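Local coordinates for protein probable tautomerase ywhB (Bacillus subtilis, PDB 2OPA) that is a probable tautomerase of the MIF clan, built from small beta-alpha-beta subunits that assemble as a hexamer, at residues A[5-10]-A[14-19]. Sequence-based numbering, arbitrary orientation.
Sequences VKMLEG and EQKRNL. With FHC (2-fluoro-3-(4-hydroxyphenyl)-2E-propeneoate), chain C.
L19 and M7 meet end to end between strand 2-8 and helix 13-31, and their meeting illustrates how a beta-alpha-beta unit seats its helix on its sheet. The branch of L19 that does the work is CD2, which lies 4.0 Å from M7 CE and 3.9 Å from V5 CG1. One leucine methyl is thus shared by two residues on the same face of the strand, V5 and M7, whose side chains both point at the helix. M7 reaches that far because its chain is extended beyond CG (chi2 -177°), although CG itself is wedged between the backbone N and the carbonyl carbon (chi1 57°). Its methyl also grazes the aliphatic part of K16, with M7 CE 4.2 Å from K16 CG as the two chains pass at a slant. K16 then carries its ammonium away from this apolar seam to a salt bridge with E44 and a hydrogen bond to H49 of a neighbouring subunit. The short axes run nearly antiparallel, at 156° and 12.0 Å apart, a spacing bridged by side chains. I42 of strand 39-45 touches M7, K16 and L19, and P1 of another subunit packs on M7, so the layer extends past this pair of elements.

The ligand lies along the strand's edge: O2 of 2-fluoro-3-(4-hydroxyphenyl)-2E-propeneoate accepts a weak hydrogen bond from L8 N (3.3 Å) and comes within 3.2 Å of M7 CB, so M7 borders both the helix contact and the pocket. R11 also binds the ligand. Between the segments themselves the chemistry is wholly apolar: methyl contacts without directional bonds, implying that burial and shape, rather than polar pairing, hold this part of the helix against the strand.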
ATOM      1  N   VAL A   5      -0.466  -1.151  10.393  1.00 28.73           N
ATOM      2  CA  VAL A   5      -1.172  -2.261  11.015  1.00 29.21           C
ATOM      3  C   VAL A   5      -2.580  -2.259  10.460  1.00 28.53           C
ATOM      4  O   VAL A   5      -3.350  -1.338  10.716  1.00 30.34           O
ATOM      5  CB  VAL A   5      -1.263  -2.121  12.556  1.00 29.58           C
ATOM      6  CG1 VAL A   5      -1.970  -3.332  13.135  1.00 28.30           C
ATOM      7  CG2 VAL A   5       0.119  -1.989  13.161  1.00 28.75           C
ATOM      8  N   LYS A   6      -2.906  -3.278   9.680  1.00 29.63           N
ATOM      9  CA  LYS A   6      -4.227  -3.392   9.089  1.00 29.41           C
ATOM     10  C   LYS A   6      -4.998  -4.455   9.873  1.00 29.35           C
ATOM     11  O   LYS A   6      -4.599  -5.619   9.924  1.00 29.74           O
ATOM     12  CB  LYS A   6      -4.101  -3.772   7.609  1.00 31.90           C
ATOM     13  CG  LYS A   6      -5.433  -3.950   6.897  1.00 40.21           C
ATOM     14  CD  LYS A   6      -5.259  -4.326   5.427  1.00 43.42           C
ATOM     15  CE  LYS A   6      -4.742  -3.159   4.611  1.00 48.34           C
ATOM     16  NZ  LYS A   6      -5.676  -1.993   4.672  1.00 51.50           N
ATOM     17  N   MET A   7      -6.089  -4.044  10.508  1.00 28.74           N
ATOM     18  CA  MET A   7      -6.905  -4.960  11.303  1.00 29.15           C
ATOM     19  C   MET A   7      -8.377  -4.601  11.209  1.00 28.54           C
ATOM     20  O   MET A   7      -8.726  -3.507  10.781  1.00 30.39           O
ATOM     21  CB  MET A   7      -6.473  -4.919  12.771  1.00 28.67           C
ATOM     22  CG  MET A   7      -6.528  -3.535  13.388  1.00 31.48           C
ATOM     23  SD  MET A   7      -5.939  -3.489  15.087  1.00 37.13           S
ATOM     24  CE  MET A   7      -6.382  -1.817  15.555  1.00 29.73           C
ATOM     25  N   LEU A   8      -9.231  -5.532  11.618  1.00 28.32           N
ATOM     26  CA  LEU A   8     -10.674  -5.333  11.596  1.00 29.94           C
ATOM     27  C   LEU A   8     -11.150  -4.292  12.593  1.00 30.56           C
ATOM     28  O   LEU A   8     -10.519  -4.061  13.624  1.00 31.44           O
ATOM     29  CB  LEU A   8     -11.403  -6.652  11.896  1.00 28.84           C
ATOM     30  CG  LEU A   8     -11.404  -7.747  10.825  1.00 32.38           C
ATOM     31  CD1 LEU A   8     -12.044  -9.002  11.389  1.00 32.74           C
ATOM     32  CD2 LEU A   8     -12.166  -7.274   9.590  1.00 30.56           C
ATOM     33  N   GLU A   9     -12.275  -3.660  12.277  1.00 32.31           N
ATOM     34  CA  GLU A   9     -12.880  -2.687  13.178  1.00 31.89           C
ATOM     35  C   GLU A   9     -13.251  -3.488  14.426  1.00 32.72           C
ATOM     36  O   GLU A   9     -13.418  -4.710  14.355  1.00 30.51           O
ATOM     37  CB  GLU A   9     -14.159  -2.111  12.569  1.00 30.53           C
ATOM     38  CG  GLU A   9     -13.971  -1.384  11.250  1.00 33.35           C
ATOM     39  CD  GLU A   9     -15.293  -0.954  10.630  1.00 34.21           C
ATOM     40  OE1 GLU A   9     -16.223  -1.791  10.591  1.00 33.68           O
ATOM     41  OE2 GLU A   9     -15.399   0.205  10.168  1.00 34.90           O
ATOM     42  N   GLY A  10     -13.378  -2.816  15.566  1.00 34.63           N
ATOM     43  CA  GLY A  10     -13.746  -3.532  16.775  1.00 37.54           C
ATOM     44  C   GLY A  10     -12.854  -3.309  17.982  1.00 39.17           C
ATOM     45  O   GLY A  10     -13.224  -3.674  19.101  1.00 42.05           O
ATOM     46  N   GLU A  14      -8.201   2.494  23.508  1.00 37.44           N
ATOM     47  CA  GLU A  14      -7.125   2.123  24.430  1.00 38.76           C
ATOM     48  C   GLU A  14      -6.244   1.030  23.830  1.00 38.29           C
ATOM     49  O   GLU A  14      -5.021   1.077  23.957  1.00 37.97           O
ATOM     50  CB  GLU A  14      -7.683   1.638  25.778  1.00 39.41           C
ATOM     51  CG  GLU A  14      -8.249   2.745  26.655  1.00 45.01           C
ATOM     52  CD  GLU A  14      -9.567   3.303  26.136  1.00 49.79           C
ATOM     53  OE1 GLU A  14      -9.867   4.477  26.439  1.00 53.22           O
ATOM     54  OE2 GLU A  14     -10.307   2.572  25.438  1.00 50.72           O
ATOM     55  N   GLN A  15      -6.863   0.043  23.186  1.00 36.17           N
ATOM     56  CA  GLN A  15      -6.097  -1.025  22.569  1.00 35.42           C
ATOM     57  C   GLN A  15      -5.240  -0.454  21.446  1.00 35.58           C
ATOM     58  O   GLN A  15      -4.126  -0.917  21.218  1.00 37.48           O
ATOM     59  CB  GLN A  15      -7.018  -2.104  22.007  1.00 36.20           C
ATOM     60  CG  GLN A  15      -7.639  -3.009  23.051  1.00 37.19           C
ATOM     61  CD  GLN A  15      -8.601  -3.999  22.435  1.00 39.46           C
ATOM     62  OE1 GLN A  15      -9.594  -3.611  21.821  1.00 40.04           O
ATOM     63  NE2 GLN A  15      -8.312  -5.283  22.587  1.00 40.97           N
ATOM     64  N   LYS A  16      -5.767   0.543  20.743  1.00 35.10           N
ATOM     65  CA  LYS A  16      -5.039   1.171  19.652  1.00 36.40           C
ATOM     66  C   LYS A  16      -3.822   1.926  20.181  1.00 37.23           C
ATOM     67  O   LYS A  16      -2.748   1.879  19.584  1.00 37.38           O
ATOM     68  CB  LYS A  16      -5.953   2.129  18.880  1.00 35.43           C
ATOM     69  CG  LYS A  16      -7.062   1.436  18.118  1.00 35.15           C
ATOM     70  CD  LYS A  16      -7.965   2.449  17.452  1.00 36.88           C
ATOM     71  CE  LYS A  16      -9.124   1.773  16.745  1.00 38.39           C
ATOM     72  NZ  LYS A  16     -10.007   2.773  16.061  1.00 43.38           N
ATOM     73  N   ARG A  17      -3.996   2.625  21.298  1.00 37.75           N
ATOM     74  CA  ARG A  17      -2.901   3.369  21.900  1.00 38.70           C
ATOM     75  C   ARG A  17      -1.804   2.400  22.351  1.00 39.09           C
ATOM     76  O   ARG A  17      -0.617   2.661  22.136  1.00 38.51           O
ATOM     77  CB  ARG A  17      -3.398   4.175  23.101  1.00 39.86           C
ATOM     78  CG  ARG A  17      -2.302   4.959  23.809  1.00 41.29           C
ATOM     79  CD  ARG A  17      -2.842   5.690  25.027  1.00 46.21           C
ATOM     80  NE  ARG A  17      -3.812   6.721  24.671  1.00 51.30           N
ATOM     81  CZ  ARG A  17      -5.015   6.847  25.232  1.00 53.51           C
ATOM     82  NH1 ARG A  17      -5.406   6.001  26.180  1.00 53.87           N
ATOM     83  NH2 ARG A  17      -5.827   7.826  24.847  1.00 54.17           N
ATOM     84  N   ASN A  18      -2.209   1.286  22.964  1.00 37.56           N
ATOM     85  CA  ASN A  18      -1.260   0.283  23.437  1.00 38.92           C
ATOM     86  C   ASN A  18      -0.528  -0.357  22.272  1.00 37.49           C
ATOM     87  O   ASN A  18       0.680  -0.571  22.338  1.00 37.46           O
ATOM     88  CB  ASN A  18      -1.965  -0.798  24.268  1.00 40.57           C
ATOM     89  CG  ASN A  18      -2.625  -0.233  25.519  1.00 45.58           C
ATOM     90  OD1 ASN A  18      -2.135   0.747  26.106  1.00 49.14           O
ATOM     91  ND2 ASN A  18      -3.732  -0.854  25.947  1.00 46.67           N
ATOM     92  N   LEU A  19      -1.269  -0.661  21.211  1.00 36.10           N
ATOM     93  CA  LEU A  19      -0.702  -1.261  20.005  1.00 33.93           C
ATOM     94  C   LEU A  19       0.446  -0.396  19.489  1.00 33.71           C
ATOM     95  O   LEU A  19       1.546  -0.877  19.223  1.00 32.40           O
ATOM     96  CB  LEU A  19      -1.782  -1.368  18.928  1.00 33.29           C
ATOM     97  CG  LEU A  19      -1.345  -1.716  17.505  1.00 32.69           C
ATOM     98  CD1 LEU A  19      -0.888  -3.157  17.453  1.00 31.73           C
ATOM     99  CD2 LEU A  19      -2.504  -1.486  16.539  1.00 32.68           C
TER
HETATM  100  C1  FHC C 500      -8.586 -11.953  11.159  1.00 87.28           C
HETATM  101  C7  FHC C 500      -7.897 -10.682  10.852  1.00 85.74           C
HETATM  102  C8  FHC C 500      -7.613  -9.506  11.483  1.00 84.05           C
HETATM  103  C9  FHC C 500      -7.925  -9.026  12.855  1.00 83.02           C
HETATM  104  O3  FHC C 500      -8.598  -9.838  13.677  1.00 84.37           O
HETATM  105  O2  FHC C 500      -7.588  -7.931  13.242  1.00 79.41           O
HETATM  106  F1  FHC C 500      -6.927  -8.592  10.752  1.00 84.94           F
HETATM  107  C6  FHC C 500      -8.637 -12.951  10.133  1.00 87.81           C
HETATM  108  C5  FHC C 500      -9.284 -14.172  10.382  1.00 87.88           C
HETATM  109  C4  FHC C 500      -9.893 -14.454  11.619  1.00 88.46           C
HETATM  110  O1  FHC C 500     -10.516 -15.656  11.833  1.00 88.93           O
HETATM  111  C3  FHC C 500      -9.855 -13.477  12.651  1.00 88.22           C
HETATM  112  C2  FHC C 500      -9.211 -12.253  12.414  1.00 87.33           C